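Nitrilotriacetate monooxygenase (Burkholderia pseudomallei, PDB 3SDO) probably acts as a flavin-dependent monooxygenase of the NtaA/SnaA/DszA family, probably using reduced FMN and molecular oxygen to oxidise its substrate. Local coordinates at residues 206-218 and 430-442. Residues are numbered along the deposited sequence; the frame is centred on the assembly and turned at random.
Sequences IRRSPQGQPVIFQ and TLRDHLGLPYKES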
ATOM      1  N   ILE A 206      -8.838  -1.389 -14.117  1.00 18.55           N
ATOM      2  CA  ILE A 206      -9.724  -1.719 -13.003  1.00 17.97           C
ATOM      3  C   ILE A 206     -10.915  -0.763 -13.025  1.00 18.33           C
ATOM      4  O   ILE A 206     -10.804   0.405 -13.451  1.00 19.07           O
ATOM      5  CB  ILE A 206      -8.986  -1.688 -11.664  1.00 17.13           C
ATOM      6  CG1 ILE A 206      -9.894  -2.197 -10.543  1.00 18.73           C
ATOM      7  CG2 ILE A 206      -8.460  -0.267 -11.379  1.00 15.66           C
ATOM      8  CD1 ILE A 206      -9.157  -2.419  -9.208  1.00 16.49           C
ATOM      9  N   ARG A 207     -12.055  -1.282 -12.588  1.00 18.29           N
ATOM     10  CA  ARG A 207     -13.330  -0.561 -12.650  1.00 18.43           C
ATOM     11  C   ARG A 207     -13.487   0.447 -11.505  1.00 17.43           C
ATOM     12  O   ARG A 207     -12.608   0.565 -10.628  1.00 17.18           O
ATOM     13  CB  ARG A 207     -14.490  -1.561 -12.612  1.00 18.36           C
ATOM     14  CG  ARG A 207     -14.583  -2.384 -11.316  1.00 18.96           C
ATOM     15  CD  ARG A 207     -15.957  -2.966 -11.179  1.00 19.85           C
ATOM     16  NE  ARG A 207     -16.941  -1.898 -10.987  1.00 20.37           N
ATOM     17  CZ  ARG A 207     -18.229  -1.991 -11.264  1.00 22.74           C
ATOM     18  NH1 ARG A 207     -18.737  -3.127 -11.744  1.00 22.65           N
ATOM     19  NH2 ARG A 207     -19.025  -0.936 -11.054  1.00 24.00           N
ATOM     20  N   ARG A 208     -14.648   1.102 -11.487  1.00 17.72           N
ATOM     21  CA  ARG A 208     -15.000   2.106 -10.479  1.00 17.73           C
ATOM     22  C   ARG A 208     -15.652   1.415  -9.273  1.00 17.36           C
ATOM     23  O   ARG A 208     -16.193   0.345  -9.417  1.00 18.56           O
ATOM     24  CB  ARG A 208     -15.935   3.149 -11.099  1.00 17.80           C
ATOM     25  CG  ARG A 208     -15.339   3.808 -12.338  1.00 19.15           C
ATOM     26  CD  ARG A 208     -16.275   4.798 -13.043  1.00 20.84           C
ATOM     27  NE  ARG A 208     -16.141   6.148 -12.524  1.00 21.30           N
ATOM     28  CZ  ARG A 208     -17.037   6.802 -11.784  1.00 19.49           C
ATOM     29  NH1 ARG A 208     -18.167   6.228 -11.420  1.00 18.76           N
ATOM     30  NH2 ARG A 208     -16.762   8.033 -11.370  1.00 19.18           N
ATOM     31  N   SER A 209     -15.578   2.038  -8.096  1.00 16.54           N
ATOM     32  CA  SER A 209     -16.077   1.481  -6.833  1.00 16.73           C
ATOM     33  C   SER A 209     -17.533   1.835  -6.559  1.00 17.00           C
ATOM     34  O   SER A 209     -18.161   2.565  -7.328  1.00 17.27           O
ATOM     35  CB  SER A 209     -15.226   2.007  -5.666  1.00 16.25           C
ATOM     36  OG  SER A 209     -15.538   3.371  -5.365  1.00 17.13           O
ATOM     37  N   PRO A 210     -18.078   1.342  -5.440  1.00 17.60           N
ATOM     38  CA  PRO A 210     -19.420   1.769  -5.108  1.00 18.16           C
ATOM     39  C   PRO A 210     -19.546   3.245  -4.699  1.00 18.36           C
ATOM     40  O   PRO A 210     -20.664   3.720  -4.565  1.00 18.97           O
ATOM     41  CB  PRO A 210     -19.795   0.844  -3.946  1.00 18.74           C
ATOM     42  CG  PRO A 210     -18.982  -0.405  -4.205  1.00 17.36           C
ATOM     43  CD  PRO A 210     -17.678   0.149  -4.655  1.00 17.34           C
ATOM     44  N   GLN A 211     -18.441   3.983  -4.534  1.00 17.50           N
ATOM     45  CA  GLN A 211     -18.556   5.447  -4.332  1.00 17.34           C
ATOM     46  C   GLN A 211     -18.091   6.246  -5.558  1.00 17.69           C
ATOM     47  O   GLN A 211     -18.007   7.480  -5.521  1.00 18.56           O
ATOM     48  CB  GLN A 211     -17.820   5.891  -3.081  1.00 16.38           C
ATOM     49  CG  GLN A 211     -16.315   5.675  -3.104  1.00 16.21           C
ATOM     50  CD  GLN A 211     -15.621   6.273  -1.908  1.00 15.27           C
ATOM     51  OE1 GLN A 211     -16.228   7.025  -1.122  1.00 16.31           O
ATOM     52  NE2 GLN A 211     -14.338   5.965  -1.763  1.00 10.15           N
ATOM     53  N   GLY A 212     -17.814   5.538  -6.647  1.00 17.92           N
ATOM     54  CA  GLY A 212     -17.459   6.154  -7.940  1.00 18.19           C
ATOM     55  C   GLY A 212     -15.961   6.283  -8.105  1.00 18.14           C
ATOM     56  O   GLY A 212     -15.352   5.634  -8.970  1.00 18.97           O
ATOM     57  N   GLN A 213     -15.383   7.135  -7.268  1.00 17.65           N
ATOM     58  CA  GLN A 213     -13.956   7.322  -7.165  1.00 17.26           C
ATOM     59  C   GLN A 213     -13.588   7.562  -5.706  1.00 17.19           C
ATOM     60  O   GLN A 213     -14.427   8.017  -4.902  1.00 16.76           O
ATOM     61  CB  GLN A 213     -13.514   8.576  -7.916  1.00 17.62           C
ATOM     62  CG  GLN A 213     -13.867   8.641  -9.382  1.00 18.90           C
ATOM     63  CD  GLN A 213     -13.266   9.881 -10.043  1.00 20.86           C
ATOM     64  OE1 GLN A 213     -12.801  10.811  -9.362  1.00 19.50           O
ATOM     65  NE2 GLN A 213     -13.259   9.890 -11.365  1.00 21.18           N
ATOM     66  N   PRO A 214     -12.313   7.326  -5.365  1.00 16.23           N
ATOM     67  CA  PRO A 214     -11.875   7.636  -4.025  1.00 16.38           C
ATOM     68  C   PRO A 214     -11.992   9.131  -3.714  1.00 16.48           C
ATOM     69  O   PRO A 214     -11.923   9.964  -4.625  1.00 16.41           O
ATOM     70  CB  PRO A 214     -10.410   7.193  -4.019  1.00 16.43           C
ATOM     71  CG  PRO A 214     -10.271   6.236  -5.117  1.00 16.16           C
ATOM     72  CD  PRO A 214     -11.283   6.600  -6.140  1.00 16.92           C
ATOM     73  N   VAL A 215     -12.206   9.444  -2.441  1.00 16.03           N
ATOM     74  CA  VAL A 215     -12.343  10.827  -1.969  1.00 16.26           C
ATOM     75  C   VAL A 215     -10.964  11.537  -1.917  1.00 17.27           C
ATOM     76  O   VAL A 215      -9.942  10.953  -1.461  1.00 17.07           O
ATOM     77  CB  VAL A 215     -13.019  10.852  -0.593  1.00 15.94           C
ATOM     78  CG1 VAL A 215     -13.245  12.293  -0.097  1.00 15.00           C
ATOM     79  CG2 VAL A 215     -14.363  10.094  -0.662  1.00 16.58           C
ATOM     80  N   ILE A 216     -10.920  12.771  -2.411  1.00 16.78           N
ATOM     81  CA  ILE A 216      -9.670  13.522  -2.424  1.00 17.00           C
ATOM     82  C   ILE A 216      -9.576  14.417  -1.192  1.00 17.49           C
ATOM     83  O   ILE A 216     -10.444  15.284  -0.958  1.00 17.56           O
ATOM     84  CB  ILE A 216      -9.524  14.394  -3.695  1.00 17.62           C
ATOM     85  CG1 ILE A 216      -9.641  13.547  -4.955  1.00 17.99           C
ATOM     86  CG2 ILE A 216      -8.182  15.169  -3.697  1.00 16.36           C
ATOM     87  CD1 ILE A 216      -8.739  12.321  -5.015  1.00 17.39           C
ATOM     88  N   PHE A 217      -8.514  14.184  -0.422  1.00 17.44           N
ATOM     89  CA  PHE A 217      -8.124  14.999   0.714  1.00 17.24           C
ATOM     90  C   PHE A 217      -6.913  15.832   0.315  1.00 18.77           C
ATOM     91  O   PHE A 217      -6.059  15.382  -0.465  1.00 17.72           O
ATOM     92  CB  PHE A 217      -7.755  14.107   1.906  1.00 17.76           C
ATOM     93  CG  PHE A 217      -8.941  13.512   2.607  1.00 15.22           C
ATOM     94  CD1 PHE A 217      -9.689  12.532   2.012  1.00 16.03           C
ATOM     95  CD2 PHE A 217      -9.280  13.928   3.877  1.00 18.17           C
ATOM     96  CE1 PHE A 217     -10.763  11.991   2.656  1.00 15.68           C
ATOM     97  CE2 PHE A 217     -10.379  13.421   4.525  1.00 16.96           C
ATOM     98  CZ  PHE A 217     -11.125  12.463   3.914  1.00 17.05           C
ATOM     99  N   GLN A 218      -6.841  17.049   0.836  1.00 18.66           N
ATOM    100  CA  GLN A 218      -5.651  17.879   0.644  1.00 20.46           C
ATOM    101  C   GLN A 218      -5.413  18.736   1.873  1.00 20.57           C
ATOM    102  O   GLN A 218      -6.309  18.930   2.669  1.00 21.06           O
ATOM    103  CB  GLN A 218      -5.803  18.769  -0.587  1.00 20.29           C
ATOM    104  CG  GLN A 218      -5.860  18.032  -1.895  1.00 21.38           C
ATOM    105  CD  GLN A 218      -6.061  18.936  -3.075  1.00 22.73           C
ATOM    106  OE1 GLN A 218      -5.759  20.138  -3.019  1.00 22.30           O
ATOM    107  NE2 GLN A 218      -6.632  18.372  -4.155  1.00 21.10           N
ATOM    108  N   THR A 430     -20.467   3.808   2.036  1.00 25.40           N
ATOM    109  CA  THR A 430     -19.219   4.342   1.472  1.00 21.46           C
ATOM    110  C   THR A 430     -18.654   5.498   2.297  1.00 20.39           C
ATOM    111  O   THR A 430     -19.353   6.076   3.127  1.00 18.78           O
ATOM    112  CB  THR A 430     -19.468   4.853   0.038  1.00 21.30           C
ATOM    113  OG1 THR A 430     -20.354   5.969   0.084  1.00 17.17           O
ATOM    114  CG2 THR A 430     -20.087   3.746  -0.900  1.00 19.66           C
ATOM    115  N   LEU A 431     -17.404   5.862   2.023  1.00 18.80           N
ATOM    116  CA  LEU A 431     -16.825   7.060   2.597  1.00 18.32           C
ATOM    117  C   LEU A 431     -17.603   8.330   2.195  1.00 17.59           C
ATOM    118  O   LEU A 431     -17.941   9.134   3.051  1.00 17.17           O
ATOM    119  CB  LEU A 431     -15.343   7.206   2.241  1.00 17.82           C
ATOM    120  CG  LEU A 431     -14.639   8.399   2.925  1.00 18.48           C
ATOM    121  CD1 LEU A 431     -14.986   8.459   4.431  1.00 16.47           C
ATOM    122  CD2 LEU A 431     -13.084   8.311   2.695  1.00 17.47           C
ATOM    123  N   ARG A 432     -17.919   8.487   0.914  1.00 18.06           N
ATOM    124  CA  ARG A 432     -18.821   9.578   0.476  1.00 18.78           C
ATOM    125  C   ARG A 432     -20.126   9.618   1.310  1.00 19.47           C
ATOM    126  O   ARG A 432     -20.504  10.673   1.831  1.00 19.81           O
ATOM    127  CB  ARG A 432     -19.103   9.495  -1.025  1.00 18.50           C
ATOM    128  CG  ARG A 432     -17.859   9.844  -1.863  1.00 18.64           C
ATOM    129  CD  ARG A 432     -18.132   9.903  -3.375  1.00 19.43           C
ATOM    130  NE  ARG A 432     -16.850   9.981  -4.049  1.00 18.53           N
ATOM    131  CZ  ARG A 432     -16.166  11.099  -4.241  1.00 20.13           C
ATOM    132  NH1 ARG A 432     -16.674  12.264  -3.895  1.00 20.19           N
ATOM    133  NH2 ARG A 432     -14.961  11.048  -4.787  1.00 20.87           N
ATOM    134  N   ASP A 433     -20.788   8.474   1.459  1.00 20.37           N
ATOM    135  CA  ASP A 433     -22.006   8.386   2.284  1.00 21.08           C
ATOM    136  C   ASP A 433     -21.810   8.924   3.710  1.00 20.30           C
ATOM    137  O   ASP A 433     -22.657   9.684   4.228  1.00 19.04           O
ATOM    138  CB  ASP A 433     -22.473   6.942   2.438  1.00 22.05           C
ATOM    139  CG  ASP A 433     -23.030   6.330   1.170  1.00 25.79           C
ATOM    140  OD1 ASP A 433     -23.445   7.051   0.220  1.00 29.39           O
ATOM    141  OD2 ASP A 433     -23.072   5.070   1.154  1.00 28.42           O
ATOM    142  N   HIS A 434     -20.722   8.512   4.360  1.00 19.93           N
ATOM    143  CA  HIS A 434     -20.433   8.953   5.728  1.00 20.63           C
ATOM    144  C   HIS A 434     -20.293  10.463   5.781  1.00 20.01           C
ATOM    145  O   HIS A 434     -20.748  11.100   6.732  1.00 19.03           O
ATOM    146  CB  HIS A 434     -19.110   8.389   6.273  1.00 21.18           C
ATOM    147  CG  HIS A 434     -19.057   6.904   6.354  1.00 27.10           C
ATOM    148  ND1 HIS A 434     -20.188   6.111   6.398  1.00 31.99           N
ATOM    149  CD2 HIS A 434     -17.994   6.057   6.407  1.00 30.31           C
ATOM    150  CE1 HIS A 434     -19.822   4.840   6.439  1.00 33.63           C
ATOM    151  NE2 HIS A 434     -18.498   4.784   6.468  1.00 31.82           N
ATOM    152  N   LEU A 435     -19.592  11.018   4.794  1.00 19.47           N
ATOM    153  CA  LEU A 435     -19.277  12.443   4.779  1.00 19.24           C
ATOM    154  C   LEU A 435     -20.398  13.281   4.177  1.00 19.23           C
ATOM    155  O   LEU A 435     -20.296  14.501   4.160  1.00 19.52           O
ATOM    156  CB  LEU A 435     -17.955  12.715   4.031  1.00 19.04           C
ATOM    157  CG  LEU A 435     -16.696  12.025   4.591  1.00 19.03           C
ATOM    158  CD1 LEU A 435     -15.448  12.381   3.767  1.00 17.46           C
ATOM    159  CD2 LEU A 435     -16.501  12.347   6.098  1.00 18.08           C
ATOM    160  N   GLY A 436     -21.449  12.636   3.689  1.00 19.17           N
ATOM    161  CA  GLY A 436     -22.572  13.330   3.106  1.00 19.92           C
ATOM    162  C   GLY A 436     -22.229  13.893   1.744  1.00 20.45           C
ATOM    163  O   GLY A 436     -22.833  14.876   1.309  1.00 19.68           O
ATOM    164  N   LEU A 437     -21.233  13.292   1.084  1.00 20.61           N
ATOM    165  CA  LEU A 437     -20.880  13.676  -0.284  1.00 21.11           C
ATOM    166  C   LEU A 437     -21.692  12.839  -1.286  1.00 21.26           C
ATOM    167  O   LEU A 437     -21.953  11.666  -1.041  1.00 21.50           O
ATOM    168  CB  LEU A 437     -19.391  13.462  -0.537  1.00 20.25           C
ATOM    169  CG  LEU A 437     -18.426  14.296   0.299  1.00 21.09           C
ATOM    170  CD1 LEU A 437     -17.011  13.750   0.165  1.00 20.88           C
ATOM    171  CD2 LEU A 437     -18.474  15.775  -0.092  1.00 19.97           C
ATOM    172  N   PRO A 438     -22.073  13.433  -2.424  1.00 22.61           N
ATOM    173  CA  PRO A 438     -22.783  12.676  -3.448  1.00 23.26           C
ATOM    174  C   PRO A 438     -21.877  11.677  -4.168  1.00 22.82           C
ATOM    175  O   PRO A 438     -20.686  11.931  -4.357  1.00 22.70           O
ATOM    176  CB  PRO A 438     -23.265  13.746  -4.429  1.00 23.78           C
ATOM    177  CG  PRO A 438     -22.533  14.969  -4.114  1.00 24.96           C
ATOM    178  CD  PRO A 438     -21.957  14.866  -2.751  1.00 23.33           C
ATOM    179  N   TYR A 439     -22.461  10.544  -4.540  1.00 23.50           N
ATOM    180  CA  TYR A 439     -21.819   9.552  -5.397  1.00 23.31           C
ATOM    181  C   TYR A 439     -21.115  10.257  -6.558  1.00 23.42           C
ATOM    182  O   TYR A 439     -21.667  11.159  -7.170  1.00 23.89           O
ATOM    183  CB  TYR A 439     -22.867   8.531  -5.893  1.00 23.93           C
ATOM    184  CG  TYR A 439     -22.295   7.536  -6.863  1.00 23.95           C
ATOM    185  CD1 TYR A 439     -22.345   7.766  -8.246  1.00 24.92           C
ATOM    186  CD2 TYR A 439     -21.635   6.395  -6.412  1.00 23.99           C
ATOM    187  CE1 TYR A 439     -21.785   6.868  -9.137  1.00 23.76           C
ATOM    188  CE2 TYR A 439     -21.092   5.493  -7.289  1.00 21.88           C
ATOM    189  CZ  TYR A 439     -21.158   5.732  -8.642  1.00 22.33           C
ATOM    190  OH  TYR A 439     -20.595   4.834  -9.494  1.00 24.58           O
ATOM    191  N   LYS A 440     -19.883   9.861  -6.843  1.00 23.25           N
ATOM    192  CA  LYS A 440     -19.105  10.500  -7.898  1.00 23.73           C
ATOM    193  C   LYS A 440     -19.425   9.884  -9.262  1.00 23.37           C
ATOM    194  O   LYS A 440     -18.894   8.829  -9.602  1.00 22.25           O
ATOM    195  CB  LYS A 440     -17.618  10.372  -7.587  1.00 23.81           C
ATOM    196  CG  LYS A 440     -16.700  11.050  -8.593  1.00 27.53           C
ATOM    197  CD  LYS A 440     -16.389  12.473  -8.214  1.00 32.18           C
ATOM    198  CE  LYS A 440     -15.509  13.158  -9.267  1.00 34.07           C
ATOM    199  NZ  LYS A 440     -14.536  14.070  -8.606  1.00 36.03           N
ATOM    200  N   GLU A 441     -20.291  10.538 -10.042  1.00 23.73           N
ATOM    201  CA  GLU A 441     -20.604  10.067 -11.395  1.00 24.94           C
ATOM    202  C   GLU A 441     -19.395  10.214 -12.319  1.00 24.63           C
ATOM    203  O   GLU A 441     -18.617  11.172 -12.192  1.00 24.65           O
ATOM    204  CB  GLU A 441     -21.775  10.837 -12.040  1.00 25.74           C
ATOM    205  CG  GLU A 441     -23.136  10.612 -11.398  1.00 28.34           C
ATOM    206  CD  GLU A 441     -23.714   9.224 -11.623  1.00 31.07           C
ATOM    207  OE1 GLU A 441     -23.344   8.552 -12.610  1.00 33.97           O
ATOM    208  OE2 GLU A 441     -24.571   8.804 -10.811  1.00 32.32           O
ATOM    209  N   SER A 442     -19.262   9.277 -13.257  1.00 24.01           N
ATOM    210  CA  SER A 442     -18.261   9.382 -14.283  1.00 24.35           C
ATOM    211  C   SER A 442     -18.503  10.649 -15.096  1.00 26.08           C
ATOM    212  O   SER A 442     -19.660  11.030 -15.342  1.00 25.84           O
ATOM    213  CB  SER A 442     -18.285   8.165 -15.211  1.00 24.59           C
ATOM    214  OG  SER A 442     -17.495   8.384 -16.367  1.00 22.56           O
TER
HETATM  215  O   HOH W   1     -19.098   1.726  -9.835  1.00 13.58           O
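Arg432 and Arg208 each grip a single backbone carbonyl across this contact, where the C-terminal helix 431-435 and the chain after it cover the loop leading into strand 215-218 of the luciferase-like TIM barrel. Arg432 works side-on: its NE and NH2 reach Gln213 O at 3.2 and 3.1 Å, and that oxygen lies close to the guanidinium plane, while Val215 CG2 lies over the centre of one face and Lys440 CB, from Arg432's own segment, toward the rim of the opposite face. Arg208 works end-on, a bend at chi3 (89°) turning NH1 and NH2 to Lys440 O at 3.3 and 2.9 Å; salt bridges to Asp170 and Asp166 further fix the group. Thr430 is the N-cap of the helix and forms a capping box with Asp433; beside it Gln211 OE1 accepts from Arg432 N (3.0 Å), while the NE2 of Gln211 is held by Asp117 and the carbonyl of Ala124.

Apolar contacts continue toward the strand. Val215 CG2 packs on Leu431 CG, its CG1 meets Leu437 CD1 at 4.0 Å, and Leu431 CD2 approaches the edge of the Phe217 ring. At the Ser209-Gly212 type I turn, Tyr439 presents its ring edge to Pro210 O, with CE2 3.3 Å from that oxygen.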